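Local coordinates for N-terminal acetyltransferase B complex subunit MDM20 (Candida albicans, PDB 5K04), which serves as the non-catalytic subunit of the NatB complex, which acetylates protein N termini, and probably acts as a helical scaffold for the catalytic subunit NAT3, at residues 393-398 against 417-422; 422-427 against 737-742; 426-431 against 450-455; 445-450 against 565-570; 664-669 against 745-750. All blocks are in the same frame, centred on the assembly; numbering follows the deposited sequence.

Interaction 1 (393-398 against 417-422); sequences KNIVLL and KLYSQL
Asn-394 meets Leu-418 through its CB, 3.7 Å from Leu-418 CD1, while its amide turns off to give ND2 to Asp-383 of helix 372-383. The same leucine methyl presses against main chain at the next residue, with Leu-418 CD1 only 3.4 Å from the N of Ile-395. Ile-395 uses both its branches. With CG1 anti to the carbonyl carbon (chi1 -78°), that branch slides past Leu-418 in the opposite sense, CG1 lying 3.6 Å from Leu-418 CB. Its terminal CD1 continues to the tyrosine, 3.6 Å from Tyr-419 CD1, and fills the angle between that ring and Leu-422, whose CD1 is 3.8 Å from Ile-395 CD1. The CG2 branch points instead at the phenol end, 3.9 Å from Tyr-419 OH. One helical turn further on, Leu-398 CD1 meets the same Leu-418 methyl, the two CD1 atoms being 3.9 Å apart. The contact across the two segments is thus apolar, and every residue that takes part in it is buried. Because Leu-418 also touches Thr-391, it sits among residues 391, 394, 395 and 398, a knobs-into-holes arrangement. Helices 388-404 and 409-419 follow each other in the chain and form an alpha-helical hairpin, the building unit expected of a subunit whose family belongs to the TPR clan.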
# COMPACT_ATOMS: atom_id res chain seq x y z
N LYS A 393 -27.88 10.78 10.83
CA LYS A 393 -28.91 10.48 9.84
C LYS A 393 -28.34 9.64 8.71
O LYS A 393 -28.91 8.60 8.33
CB LYS A 393 -29.53 11.78 9.30
CG LYS A 393 -30.47 11.56 8.10
CD LYS A 393 -30.96 12.86 7.46
CE LYS A 393 -29.91 13.48 6.57
NZ LYS A 393 -30.40 14.68 5.89
N ASN A 394 -27.18 10.04 8.18
CA ASN A 394 -26.62 9.33 7.05
C ASN A 394 -25.97 8.01 7.45
O ASN A 394 -25.92 7.09 6.62
CB ASN A 394 -25.65 10.26 6.31
CG ASN A 394 -26.39 11.26 5.42
OD1 ASN A 394 -27.15 10.88 4.55
ND2 ASN A 394 -26.21 12.54 5.69
N ILE A 395 -25.53 7.87 8.71
CA ILE A 395 -25.19 6.54 9.23
C ILE A 395 -26.39 5.60 9.12
O ILE A 395 -26.26 4.43 8.72
CB ILE A 395 -24.70 6.64 10.69
CG1 ILE A 395 -23.25 7.14 10.74
CG2 ILE A 395 -24.84 5.30 11.39
CD1 ILE A 395 -22.74 7.42 12.15
N VAL A 396 -27.58 6.09 9.50
CA VAL A 396 -28.79 5.28 9.41
C VAL A 396 -29.08 4.88 7.97
O VAL A 396 -29.52 3.76 7.69
CB VAL A 396 -29.97 6.05 10.04
CG1 VAL A 396 -31.25 5.28 9.89
CG2 VAL A 396 -29.68 6.33 11.50
N LEU A 397 -28.84 5.80 7.03
CA LEU A 397 -29.13 5.50 5.63
C LEU A 397 -28.13 4.49 5.06
O LEU A 397 -28.52 3.55 4.37
CB LEU A 397 -29.15 6.79 4.81
CG LEU A 397 -30.25 7.81 5.18
CD1 LEU A 397 -30.04 9.19 4.51
CD2 LEU A 397 -31.63 7.27 4.84
N LEU A 398 -26.84 4.67 5.37
CA LEU A 398 -25.82 3.73 4.90
C LEU A 398 -26.10 2.31 5.40
O LEU A 398 -26.14 1.37 4.61
CB LEU A 398 -24.43 4.20 5.34
CG LEU A 398 -23.91 5.44 4.61
CD1 LEU A 398 -22.54 5.84 5.12
CD2 LEU A 398 -23.86 5.25 3.07
N LYS A 417 -16.03 6.16 7.84
CA LYS A 417 -15.67 7.58 7.88
C LYS A 417 -16.63 8.37 8.76
O LYS A 417 -16.20 9.20 9.56
CB LYS A 417 -15.63 8.17 6.46
CG LYS A 417 -14.57 7.55 5.57
CD LYS A 417 -14.52 8.15 4.16
CE LYS A 417 -14.34 9.66 4.16
NZ LYS A 417 -14.11 10.17 2.77
N LEU A 418 -17.94 8.13 8.62
CA LEU A 418 -18.93 8.82 9.44
C LEU A 418 -18.73 8.50 10.92
O LEU A 418 -18.68 9.40 11.76
CB LEU A 418 -20.35 8.46 9.01
CG LEU A 418 -20.88 8.81 7.61
CD1 LEU A 418 -22.42 8.84 7.58
CD2 LEU A 418 -20.35 10.10 7.12
N TYR A 419 -18.61 7.20 11.25
CA TYR A 419 -18.35 6.79 12.63
C TYR A 419 -17.08 7.43 13.16
O TYR A 419 -16.96 7.65 14.38
CB TYR A 419 -18.21 5.27 12.73
CG TYR A 419 -19.50 4.48 12.80
CD1 TYR A 419 -20.60 4.92 13.53
CD2 TYR A 419 -19.60 3.25 12.15
CE1 TYR A 419 -21.78 4.16 13.59
CE2 TYR A 419 -20.76 2.51 12.18
CZ TYR A 419 -21.85 2.96 12.91
OH TYR A 419 -22.99 2.19 12.93
N SER A 420 -16.12 7.71 12.28
CA SER A 420 -14.86 8.31 12.69
C SER A 420 -15.03 9.76 13.11
O SER A 420 -14.09 10.34 13.66
CB SER A 420 -13.83 8.23 11.56
OG SER A 420 -13.97 9.33 10.67
N GLN A 421 -16.20 10.35 12.84
CA GLN A 421 -16.55 11.71 13.24
C GLN A 421 -17.10 11.78 14.66
O GLN A 421 -17.25 12.88 15.20
CB GLN A 421 -17.60 12.30 12.30
CG GLN A 421 -17.24 12.26 10.83
CD GLN A 421 -15.90 12.93 10.56
OE1 GLN A 421 -15.72 14.10 10.85
NE2 GLN A 421 -14.96 12.16 10.04
N LEU A 422 -17.45 10.65 15.24
CA LEU A 422 -18.13 10.57 16.52
C LEU A 422 -17.25 9.83 17.52
O LEU A 422 -16.15 9.36 17.18
CB LEU A 422 -19.48 9.85 16.37
CG LEU A 422 -20.44 10.44 15.35
CD1 LEU A 422 -21.67 9.51 15.18
CD2 LEU A 422 -20.86 11.87 15.73

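Interaction 2 (422-427 against 737-742); sequences LNTNDL and SSIEDC
An inverse gamma turn centred on Thr-424 bends the loop between helices 409-419 and 429-434 against Ser-738, Ile-739 and Cys-742 of the C-terminal helix 729-747. Ser-738 points into the loop. Its OG stands anti to the backbone N (chi1 172°), which directs the hydroxyl at the loop, 3.2 Å from Thr-424 CA, with the CB of Asp-426 and the CG of Leu-427 also close by. To one side, Thr-424 CG2 meets Ile-739 CG1 at 4.0 Å. Further along the helix, Cys-742 sets its sulfur against the loop at Asp-426, SG lying 3.5 Å from Asp-426 N and 3.7 Å from Asp-426 CB. Asn-423 runs its carbonyl past the helix, O to Ile-739 CA at 4.0 Å, and sends its amide to Thr-663 and Gln-711, tying the loop to other parts of the fold. On the more exposed side, two carboxylates approach with their planes 64° apart, Asp-426 OD2 being 4.3 Å from Asp-741 OD2. One water donates to both oxygens, at 3.2 Å to Asp-741 OD2 and more weakly to Asp-426 OD2. The chemistry is therefore uneven: the buried hydroxyl of Ser-738 has no hydrogen-bonding partner in the model, whereas the paired acids share a water and may shift each other's ionisation, perhaps making a proton easier to keep on one of them.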
# COMPACT_ATOMS: atom_id res chain seq x y z
N LEU A 422 -17.45 10.65 15.24
CA LEU A 422 -18.13 10.57 16.52
C LEU A 422 -17.25 9.83 17.52
O LEU A 422 -16.15 9.36 17.18
CB LEU A 422 -19.48 9.85 16.37
CG LEU A 422 -20.44 10.44 15.35
CD1 LEU A 422 -21.67 9.51 15.18
CD2 LEU A 422 -20.86 11.87 15.73
N ASN A 423 -17.73 9.76 18.77
CA ASN A 423 -17.09 9.00 19.82
C ASN A 423 -17.57 7.55 19.85
O ASN A 423 -17.39 6.85 20.86
CB ASN A 423 -17.32 9.68 21.17
CG ASN A 423 -16.69 11.06 21.22
OD1 ASN A 423 -15.48 11.22 21.01
ND2 ASN A 423 -17.51 12.06 21.47
N THR A 424 -18.18 7.09 18.75
CA THR A 424 -18.64 5.71 18.58
C THR A 424 -17.49 4.80 18.12
O THR A 424 -17.57 4.09 17.12
CB THR A 424 -19.78 5.70 17.57
OG1 THR A 424 -19.34 6.32 16.36
CG2 THR A 424 -20.96 6.47 18.10
N ASN A 425 -16.40 4.82 18.89
CA ASN A 425 -15.16 4.18 18.46
C ASN A 425 -15.26 2.66 18.49
O ASN A 425 -14.43 1.97 17.89
CB ASN A 425 -14.03 4.69 19.34
CG ASN A 425 -14.08 6.21 19.50
OD1 ASN A 425 -14.28 6.96 18.54
ND2 ASN A 425 -13.93 6.66 20.74
N ASP A 426 -16.32 2.17 19.13
CA ASP A 426 -16.67 0.76 19.30
C ASP A 426 -16.95 0.05 17.98
O ASP A 426 -16.79 -1.17 17.89
CB ASP A 426 -17.93 0.75 20.19
CG ASP A 426 -17.95 -0.34 21.16
OD1 ASP A 426 -17.76 -1.50 20.76
OD2 ASP A 426 -18.18 -0.04 22.35
N LEU A 427 -17.39 0.80 16.95
CA LEU A 427 -18.22 0.26 15.88
C LEU A 427 -17.52 0.18 14.53
O LEU A 427 -18.15 -0.22 13.54
CB LEU A 427 -19.49 1.11 15.73
CG LEU A 427 -20.32 1.35 17.00
CD1 LEU A 427 -21.51 2.26 16.69
CD2 LEU A 427 -20.76 0.02 17.64
N SER A 737 -25.15 3.84 23.43
CA SER A 737 -24.44 2.84 24.22
C SER A 737 -22.95 2.85 23.90
O SER A 737 -22.11 2.67 24.79
CB SER A 737 -25.03 1.45 23.98
OG SER A 737 -26.34 1.35 24.49
N SER A 738 -22.60 3.03 22.62
CA SER A 738 -21.19 3.03 22.22
C SER A 738 -20.46 4.24 22.77
O SER A 738 -19.31 4.13 23.21
CB SER A 738 -21.08 3.00 20.69
OG SER A 738 -19.73 3.17 20.28
N ILE A 739 -21.09 5.41 22.71
CA ILE A 739 -20.50 6.60 23.30
C ILE A 739 -20.24 6.37 24.78
O ILE A 739 -19.16 6.67 25.30
CB ILE A 739 -21.40 7.83 23.06
CG1 ILE A 739 -21.31 8.27 21.60
CG2 ILE A 739 -21.03 8.97 24.00
CD1 ILE A 739 -22.44 9.21 21.21
N GLU A 740 -21.23 5.80 25.47
CA GLU A 740 -21.11 5.56 26.91
C GLU A 740 -19.96 4.62 27.21
O GLU A 740 -19.03 4.97 27.94
CB GLU A 740 -22.43 4.98 27.44
CG GLU A 740 -22.39 4.59 28.93
CD GLU A 740 -23.77 4.51 29.58
OE1 GLU A 740 -24.78 4.73 28.90
OE2 GLU A 740 -23.83 4.22 30.78
N ASP A 741 -19.99 3.41 26.63
CA ASP A 741 -18.95 2.42 26.88
C ASP A 741 -17.56 2.99 26.58
O ASP A 741 -16.63 2.81 27.38
CB ASP A 741 -19.22 1.17 26.04
CG ASP A 741 -20.53 0.48 26.41
OD1 ASP A 741 -20.95 0.58 27.59
OD2 ASP A 741 -21.13 -0.17 25.54
N CYS A 742 -17.39 3.68 25.45
CA CYS A 742 -16.05 4.13 25.09
C CYS A 742 -15.59 5.28 26.00
O CYS A 742 -14.44 5.30 26.44
CB CYS A 742 -15.99 4.50 23.60
SG CYS A 742 -16.28 3.15 22.45
O HOH W 1 -21.13 -0.44 22.38

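Interaction 3 (426-431 against 450-455); sequences DLIFPI and TTTNPS
Thr-452 and Phe-429 join two pieces of lead-in chain, the start of helix 429-434 and the loop that runs into helix 456-485, which Ser-455 opens as N-cap, its OG accepting the backbone N-H of Asn-458. The threonine approaches the phenylalanine at about a right angle, its methyl CG2 3.6 Å from Phe-429 CD2. Its hydroxyl passes the neighbouring ring carbon, OG1 to Phe-429 CE2 being 3.8 Å, but that oxygen is already engaged in a hydrogen bond to Leu-449 O. Rotation about the first torsion explains the division: OG1 occupies the crowded position between N and the carbonyl carbon (chi1 51°), leaving CG2 anti to the carbonyl carbon and aimed at the ring. Ile-428 flanks this pair with two points of contact. Its CB lies 4.0 Å from Thr-452 CG2, and CD1, at the end of the CG1 branch, comes to 3.3 Å from Thr-451 OG1, a close meeting of a methyl and a hydroxyl. At the margin, Asn-453 extends its side chain toward the preceding loop, OD1 3.8 Å from Asp-426 CA. Pro-454, centre of an inverse gamma turn, then bends the chain round to the cap. Lys-514 also holds the loop, donating to the carbonyls of Thr-450 and Thr-452. Helix 409-419 lies against Ile-428 through Met-416 and against Ile-431 through Leu-415, while helix 456-485 reaches Phe-429 through Ala-461 and Asn-458, and Thr-452 through Trp-462.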
# COMPACT_ATOMS: atom_id res chain seq x y z
N ASP A 426 -16.32 2.17 19.13
CA ASP A 426 -16.67 0.76 19.30
C ASP A 426 -16.95 0.05 17.98
O ASP A 426 -16.79 -1.17 17.89
CB ASP A 426 -17.93 0.75 20.19
CG ASP A 426 -17.95 -0.34 21.16
OD1 ASP A 426 -17.76 -1.50 20.76
OD2 ASP A 426 -18.18 -0.04 22.35
N LEU A 427 -17.39 0.80 16.95
CA LEU A 427 -18.22 0.26 15.88
C LEU A 427 -17.52 0.18 14.53
O LEU A 427 -18.15 -0.22 13.54
CB LEU A 427 -19.49 1.11 15.73
CG LEU A 427 -20.32 1.35 17.00
CD1 LEU A 427 -21.51 2.26 16.69
CD2 LEU A 427 -20.76 0.02 17.64
N ILE A 428 -16.25 0.56 14.45
CA ILE A 428 -15.55 0.58 13.18
C ILE A 428 -14.93 -0.78 12.85
O ILE A 428 -15.07 -1.29 11.73
CB ILE A 428 -14.50 1.71 13.22
CG1 ILE A 428 -15.20 3.07 13.37
CG2 ILE A 428 -13.58 1.64 12.03
CD1 ILE A 428 -14.25 4.26 13.43
N PHE A 429 -14.25 -1.40 13.83
CA PHE A 429 -13.59 -2.69 13.61
C PHE A 429 -14.50 -3.77 13.03
O PHE A 429 -14.02 -4.54 12.18
CB PHE A 429 -12.98 -3.19 14.94
CG PHE A 429 -11.50 -3.04 15.00
CD1 PHE A 429 -10.68 -3.77 14.14
CD2 PHE A 429 -10.90 -2.18 15.91
CE1 PHE A 429 -9.29 -3.62 14.18
CE2 PHE A 429 -9.52 -2.04 15.98
CZ PHE A 429 -8.71 -2.76 15.11
N PRO A 430 -15.76 -3.90 13.44
CA PRO A 430 -16.59 -4.95 12.81
C PRO A 430 -16.76 -4.75 11.31
O PRO A 430 -16.80 -5.73 10.55
CB PRO A 430 -17.93 -4.82 13.57
CG PRO A 430 -17.53 -4.28 14.93
CD PRO A 430 -16.44 -3.28 14.59
N ILE A 431 -16.82 -3.50 10.85
CA ILE A 431 -16.97 -3.22 9.43
C ILE A 431 -15.69 -3.54 8.68
O ILE A 431 -15.70 -4.23 7.65
CB ILE A 431 -17.38 -1.75 9.23
CG1 ILE A 431 -18.69 -1.47 9.99
CG2 ILE A 431 -17.51 -1.42 7.76
CD1 ILE A 431 -18.98 -0.01 10.17
N THR A 450 -8.19 4.63 12.88
CA THR A 450 -7.53 5.68 13.66
C THR A 450 -8.21 5.93 15.01
O THR A 450 -7.55 6.01 16.05
CB THR A 450 -7.48 6.96 12.82
OG1 THR A 450 -6.67 6.75 11.65
CG2 THR A 450 -6.93 8.15 13.63
N THR A 451 -9.54 6.05 15.01
CA THR A 451 -10.31 6.44 16.20
C THR A 451 -10.78 5.26 17.04
O THR A 451 -11.45 5.48 18.05
CB THR A 451 -11.54 7.27 15.79
OG1 THR A 451 -12.42 6.46 15.00
CG2 THR A 451 -11.12 8.50 14.98
N THR A 452 -10.45 4.03 16.65
CA THR A 452 -10.87 2.87 17.42
C THR A 452 -10.36 2.96 18.86
O THR A 452 -9.28 3.50 19.13
CB THR A 452 -10.39 1.59 16.74
OG1 THR A 452 -8.99 1.68 16.46
CG2 THR A 452 -11.15 1.39 15.43
N ASN A 453 -11.16 2.40 19.79
CA ASN A 453 -11.03 2.46 21.24
C ASN A 453 -9.92 1.52 21.74
O ASN A 453 -9.67 0.46 21.15
CB ASN A 453 -12.36 2.08 21.90
CG ASN A 453 -12.90 0.74 21.39
OD1 ASN A 453 -13.03 0.51 20.18
ND2 ASN A 453 -13.20 -0.17 22.33
N PRO A 454 -9.26 1.89 22.85
CA PRO A 454 -8.13 1.10 23.38
C PRO A 454 -8.59 -0.12 24.18
O PRO A 454 -8.38 -0.23 25.39
CB PRO A 454 -7.39 2.12 24.25
CG PRO A 454 -8.46 3.02 24.75
CD PRO A 454 -9.50 3.11 23.66
N SER A 455 -9.22 -1.06 23.49
CA SER A 455 -9.59 -2.32 24.10
C SER A 455 -8.51 -3.37 23.87
O SER A 455 -7.63 -3.22 23.03
CB SER A 455 -10.94 -2.81 23.56
OG SER A 455 -10.84 -3.19 22.20

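Interaction 4 (445-450 against 565-570); sequences LNYYLT and IDVPVN
The ring of Tyr-447 has Val-567 at its edge, CB near the ring plane and 4.0 Å from Tyr-447 CD1, while one face is turned to Tyr-448. There Tyr-448 CD2 stands 3.8 Å above the plane, offset toward the rim, and in return Tyr-447 CE1 lies over one face of the Tyr-448 ring. The edge of Tyr-448 carries Leu-445 O in its plane. Val-567 CG2 approaches this second ring obliquely, 4.1 Å from Tyr-448 CD1, so the valine bears on both aromatic groups. Its other methyl presses on main chain, CG1 being 3.2 Å from Tyr-447 O. Tyr-447 holds its ring in place with CG set between N and the carbonyl carbon (chi1 75°) and with OH bonded to Asp-551 O. Thr-450 completes the contact: CG2 packs 3.6 Å from Pro-568 O, and OG1 lies 3.8 Å from Val-569 CG1. The same methyl of Val-569 meets Tyr-447 CB at 3.9 Å. The inverse gamma turn at Pro-568, with a 2.9 Å hydrogen bond from Val-569 N to Val-567 O, is consistent with both valines facing Tyr-447. Next to the contact, Leu-445 packs on Asn-16 of the NAT3 chain. The arrangement is a 3-10 segment just after helix 440-445 packed on the loop that leads into helix 571-584, in a probable helical scaffold.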
# COMPACT_ATOMS: atom_id res chain seq x y z
N LEU A 445 -5.30 0.75 4.25
CA LEU A 445 -6.63 0.99 4.82
C LEU A 445 -6.67 1.13 6.34
O LEU A 445 -7.71 1.50 6.90
CB LEU A 445 -7.59 -0.14 4.40
CG LEU A 445 -7.78 -0.18 2.87
CD1 LEU A 445 -8.62 -1.39 2.44
CD2 LEU A 445 -8.40 1.15 2.37
N ASN A 446 -5.58 0.76 7.01
CA ASN A 446 -5.29 0.93 8.43
C ASN A 446 -5.93 2.16 9.08
O ASN A 446 -6.50 2.09 10.17
CB ASN A 446 -3.78 1.08 8.51
CG ASN A 446 -3.25 0.81 9.81
OD1 ASN A 446 -3.95 0.93 10.80
ND2 ASN A 446 -1.97 0.47 9.86
N TYR A 447 -5.72 3.30 8.42
CA TYR A 447 -6.06 4.59 8.97
C TYR A 447 -7.55 4.72 9.25
O TYR A 447 -7.95 5.59 10.03
CB TYR A 447 -5.59 5.67 8.02
CG TYR A 447 -6.45 5.83 6.77
CD1 TYR A 447 -7.57 6.67 6.78
CD2 TYR A 447 -6.15 5.15 5.58
CE1 TYR A 447 -8.39 6.83 5.63
CE2 TYR A 447 -6.96 5.31 4.43
CZ TYR A 447 -8.08 6.14 4.47
OH TYR A 447 -8.86 6.30 3.35
N TYR A 448 -8.39 3.88 8.61
CA TYR A 448 -9.81 3.82 8.95
C TYR A 448 -10.03 3.43 10.41
O TYR A 448 -11.10 3.68 10.95
CB TYR A 448 -10.55 2.83 8.03
CG TYR A 448 -10.95 3.40 6.68
CD1 TYR A 448 -12.08 4.21 6.54
CD2 TYR A 448 -10.19 3.12 5.56
CE1 TYR A 448 -12.45 4.74 5.30
CE2 TYR A 448 -10.53 3.65 4.32
CZ TYR A 448 -11.67 4.45 4.19
OH TYR A 448 -11.99 4.95 2.96
N LEU A 449 -9.03 2.81 11.05
CA LEU A 449 -9.11 2.41 12.45
C LEU A 449 -8.54 3.45 13.40
O LEU A 449 -8.43 3.19 14.60
CB LEU A 449 -8.39 1.08 12.63
CG LEU A 449 -8.87 -0.08 11.74
CD1 LEU A 449 -7.84 -1.22 11.75
CD2 LEU A 449 -10.25 -0.60 12.21
N THR A 450 -8.19 4.63 12.88
CA THR A 450 -7.53 5.68 13.66
C THR A 450 -8.21 5.93 15.01
O THR A 450 -7.55 6.01 16.05
CB THR A 450 -7.48 6.96 12.82
OG1 THR A 450 -6.67 6.75 11.65
CG2 THR A 450 -6.93 8.15 13.63
N ILE A 565 -16.12 15.30 4.87
CA ILE A 565 -15.50 14.84 6.10
C ILE A 565 -14.34 13.88 5.79
O ILE A 565 -14.31 13.19 4.76
CB ILE A 565 -16.53 14.15 7.01
CG1 ILE A 565 -17.09 12.92 6.32
CG2 ILE A 565 -17.66 15.10 7.38
CD1 ILE A 565 -17.50 11.87 7.27
N ASP A 566 -13.38 13.84 6.70
CA ASP A 566 -12.18 13.04 6.58
C ASP A 566 -12.03 12.18 7.83
O ASP A 566 -12.47 12.56 8.91
CB ASP A 566 -10.94 13.96 6.43
CG ASP A 566 -10.90 14.66 5.09
OD1 ASP A 566 -11.33 14.06 4.08
OD2 ASP A 566 -10.42 15.82 5.05
N VAL A 567 -11.43 11.00 7.67
CA VAL A 567 -10.93 10.34 8.88
C VAL A 567 -9.86 11.23 9.51
O VAL A 567 -9.00 11.78 8.79
CB VAL A 567 -10.39 8.94 8.55
CG1 VAL A 567 -9.73 8.28 9.78
CG2 VAL A 567 -11.54 8.04 8.03
N PRO A 568 -9.92 11.47 10.80
CA PRO A 568 -9.02 12.45 11.45
C PRO A 568 -7.64 11.89 11.80
O PRO A 568 -7.26 11.71 12.97
CB PRO A 568 -9.82 12.83 12.71
CG PRO A 568 -10.67 11.64 13.01
CD PRO A 568 -11.03 11.05 11.67
N VAL A 569 -6.86 11.65 10.76
CA VAL A 569 -5.48 11.21 10.94
C VAL A 569 -4.66 12.38 11.46
O VAL A 569 -4.99 13.55 11.22
CB VAL A 569 -4.89 10.66 9.63
CG1 VAL A 569 -5.68 9.40 9.17
CG2 VAL A 569 -4.86 11.74 8.55
N ASN A 570 -3.58 12.06 12.18
CA ASN A 570 -2.63 13.06 12.70
C ASN A 570 -1.22 12.47 12.58
O ASN A 570 -0.76 11.75 13.47
CB ASN A 570 -2.95 13.46 14.13
CG ASN A 570 -2.16 14.70 14.58
OD1 ASN A 570 -1.20 15.10 13.93
ND2 ASN A 570 -2.58 15.30 15.69

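Interaction 5 (664-669 against 745-750); sequences QNLTNL and ALLNSL
Leu-666 and Leu-746 belong to two helices, 661-682 and 729-747, that pack by a leucine-rich face at the C-terminal end of the chain. Apolar contacts make up most of the junction. Leu-746 CD1 lies 4.2 Å from Leu-666 CB, and Leu-666 sends its two methyls to different partners: CD2 to Leu-747 CD2 at 4.3 Å, CD1 to Leu-750 CD1 at 4.2 Å. The CG of Leu-666 lies roughly anti to the backbone N (chi1 -155°), on the side of the carbonyl carbon. A turn further, Leu-669 meets the last residue of the chain, its CD2 3.9 Å from Leu-750 CD2, and the two side chains cross at about a right angle. Phe-702 of helix 698-703 touches Leu-666, Leu-669 and Leu-747, so it backs the same apolar patch. The polar element lies beside these leucines. Thr-667 OG1 sits 3.3 Å from Leu-746 CD1, a tight approach of hydroxyl to methyl, and is itself bonded to the carbonyl of Thr-663 a turn earlier. Leu-746 meanwhile packs on Pro-454, which joins this contact to the loop before helix 456-485. A further polar bond lies within segment 745-750, where a type I turn runs from Leu-747 to Leu-750: Ser-749 OG donates to Ala-745 O at 3.0 Å, with a C=O...donor angle of 155°.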
# COMPACT_ATOMS: atom_id res chain seq x y z
N GLN A 664 -10.61 11.15 21.32
CA GLN A 664 -9.23 11.20 20.86
C GLN A 664 -8.33 11.93 21.88
O GLN A 664 -7.28 11.42 22.29
CB GLN A 664 -9.15 11.90 19.51
CG GLN A 664 -9.60 11.09 18.32
CD GLN A 664 -9.27 11.82 17.03
OE1 GLN A 664 -9.94 12.79 16.65
NE2 GLN A 664 -8.20 11.39 16.36
N ASN A 665 -8.72 13.16 22.25
CA ASN A 665 -7.93 13.93 23.20
C ASN A 665 -7.91 13.26 24.57
O ASN A 665 -6.87 13.24 25.25
CB ASN A 665 -8.49 15.35 23.34
CG ASN A 665 -8.41 16.14 22.06
OD1 ASN A 665 -7.58 15.88 21.18
ND2 ASN A 665 -9.29 17.14 21.95
N LEU A 666 -9.06 12.74 25.01
CA LEU A 666 -9.14 12.11 26.32
C LEU A 666 -8.26 10.87 26.38
O LEU A 666 -7.59 10.62 27.39
CB LEU A 666 -10.60 11.78 26.62
CG LEU A 666 -11.10 11.66 28.06
CD1 LEU A 666 -10.54 12.78 28.92
CD2 LEU A 666 -12.62 11.69 28.06
N THR A 667 -8.22 10.10 25.28
CA THR A 667 -7.34 8.94 25.19
C THR A 667 -5.88 9.38 25.31
O THR A 667 -5.08 8.71 25.97
CB THR A 667 -7.58 8.20 23.86
OG1 THR A 667 -8.94 7.75 23.79
CG2 THR A 667 -6.70 7.00 23.74
N ASN A 668 -5.54 10.53 24.72
CA ASN A 668 -4.17 11.01 24.79
C ASN A 668 -3.84 11.54 26.18
O ASN A 668 -2.72 11.36 26.67
CB ASN A 668 -3.93 12.08 23.73
CG ASN A 668 -3.68 11.49 22.35
OD1 ASN A 668 -3.22 10.35 22.22
ND2 ASN A 668 -3.99 12.27 21.32
N LEU A 669 -4.82 12.18 26.82
CA LEU A 669 -4.65 12.58 28.21
C LEU A 669 -4.42 11.36 29.11
O LEU A 669 -3.55 11.40 29.99
CB LEU A 669 -5.86 13.38 28.71
CG LEU A 669 -5.68 13.83 30.17
CD1 LEU A 669 -4.45 14.75 30.29
CD2 LEU A 669 -6.91 14.52 30.72
N ALA A 745 -14.94 3.97 29.79
CA ALA A 745 -13.68 3.24 29.86
C ALA A 745 -12.50 4.20 30.02
O ALA A 745 -11.57 3.93 30.79
CB ALA A 745 -13.52 2.38 28.61
N LEU A 746 -12.54 5.34 29.31
CA LEU A 746 -11.47 6.33 29.39
C LEU A 746 -11.47 7.04 30.74
O LEU A 746 -10.42 7.19 31.37
CB LEU A 746 -11.61 7.33 28.23
CG LEU A 746 -11.43 6.74 26.83
CD1 LEU A 746 -11.57 7.78 25.72
CD2 LEU A 746 -10.08 6.00 26.70
N LEU A 747 -12.65 7.47 31.20
CA LEU A 747 -12.77 8.18 32.47
C LEU A 747 -12.28 7.34 33.65
O LEU A 747 -11.61 7.85 34.55
CB LEU A 747 -14.23 8.58 32.69
CG LEU A 747 -14.77 9.64 31.74
CD1 LEU A 747 -16.28 9.73 31.89
CD2 LEU A 747 -14.15 10.97 32.06
N ASN A 748 -12.64 6.05 33.67
CA ASN A 748 -12.16 5.13 34.69
C ASN A 748 -10.66 4.85 34.56
O ASN A 748 -10.07 4.29 35.49
CB ASN A 748 -12.93 3.82 34.61
CG ASN A 748 -14.41 3.99 34.93
OD1 ASN A 748 -14.84 5.01 35.48
ND2 ASN A 748 -15.20 2.99 34.56
N SER A 749 -10.06 5.19 33.44
CA SER A 749 -8.63 5.00 33.23
C SER A 749 -7.82 6.22 33.64
O SER A 749 -6.59 6.11 33.76
CB SER A 749 -8.37 4.64 31.77
OG SER A 749 -8.69 3.29 31.50
N LEU A 750 -8.46 7.37 33.83
CA LEU A 750 -7.83 8.51 34.46
C LEU A 750 -7.74 8.23 35.97
O LEU A 750 -6.79 8.66 36.62
CB LEU A 750 -8.63 9.80 34.21
CG LEU A 750 -8.85 10.36 32.80
CD1 LEU A 750 -10.03 11.33 32.78
CD2 LEU A 750 -7.63 11.07 32.31

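Overall arrangement
Interactions 1, 2 and 3 share residues: Leu-422 links the first two, about 12 Å apart centre to centre, and Asp-426 and Leu-427 link interactions 2 and 3, whose centres are about 9 Å apart. Tyr-419 CE1, 3.6 Å from Leu-427 CD1, passes packing from the helical hairpin to the loop. Interaction 4 borders interaction 3 through Thr-450 and lies about 11 Å from it, centre to centre; a probable hydrogen bond, Gln-421 NE2 to Asp-566 O, ties it to interaction 1. Interaction 5 shares helix 729-747 with interaction 2, their centres about 13 Å apart. Through Leu-445, at the start of its first segment, interaction 4 lies close to the partner subunit NAT3.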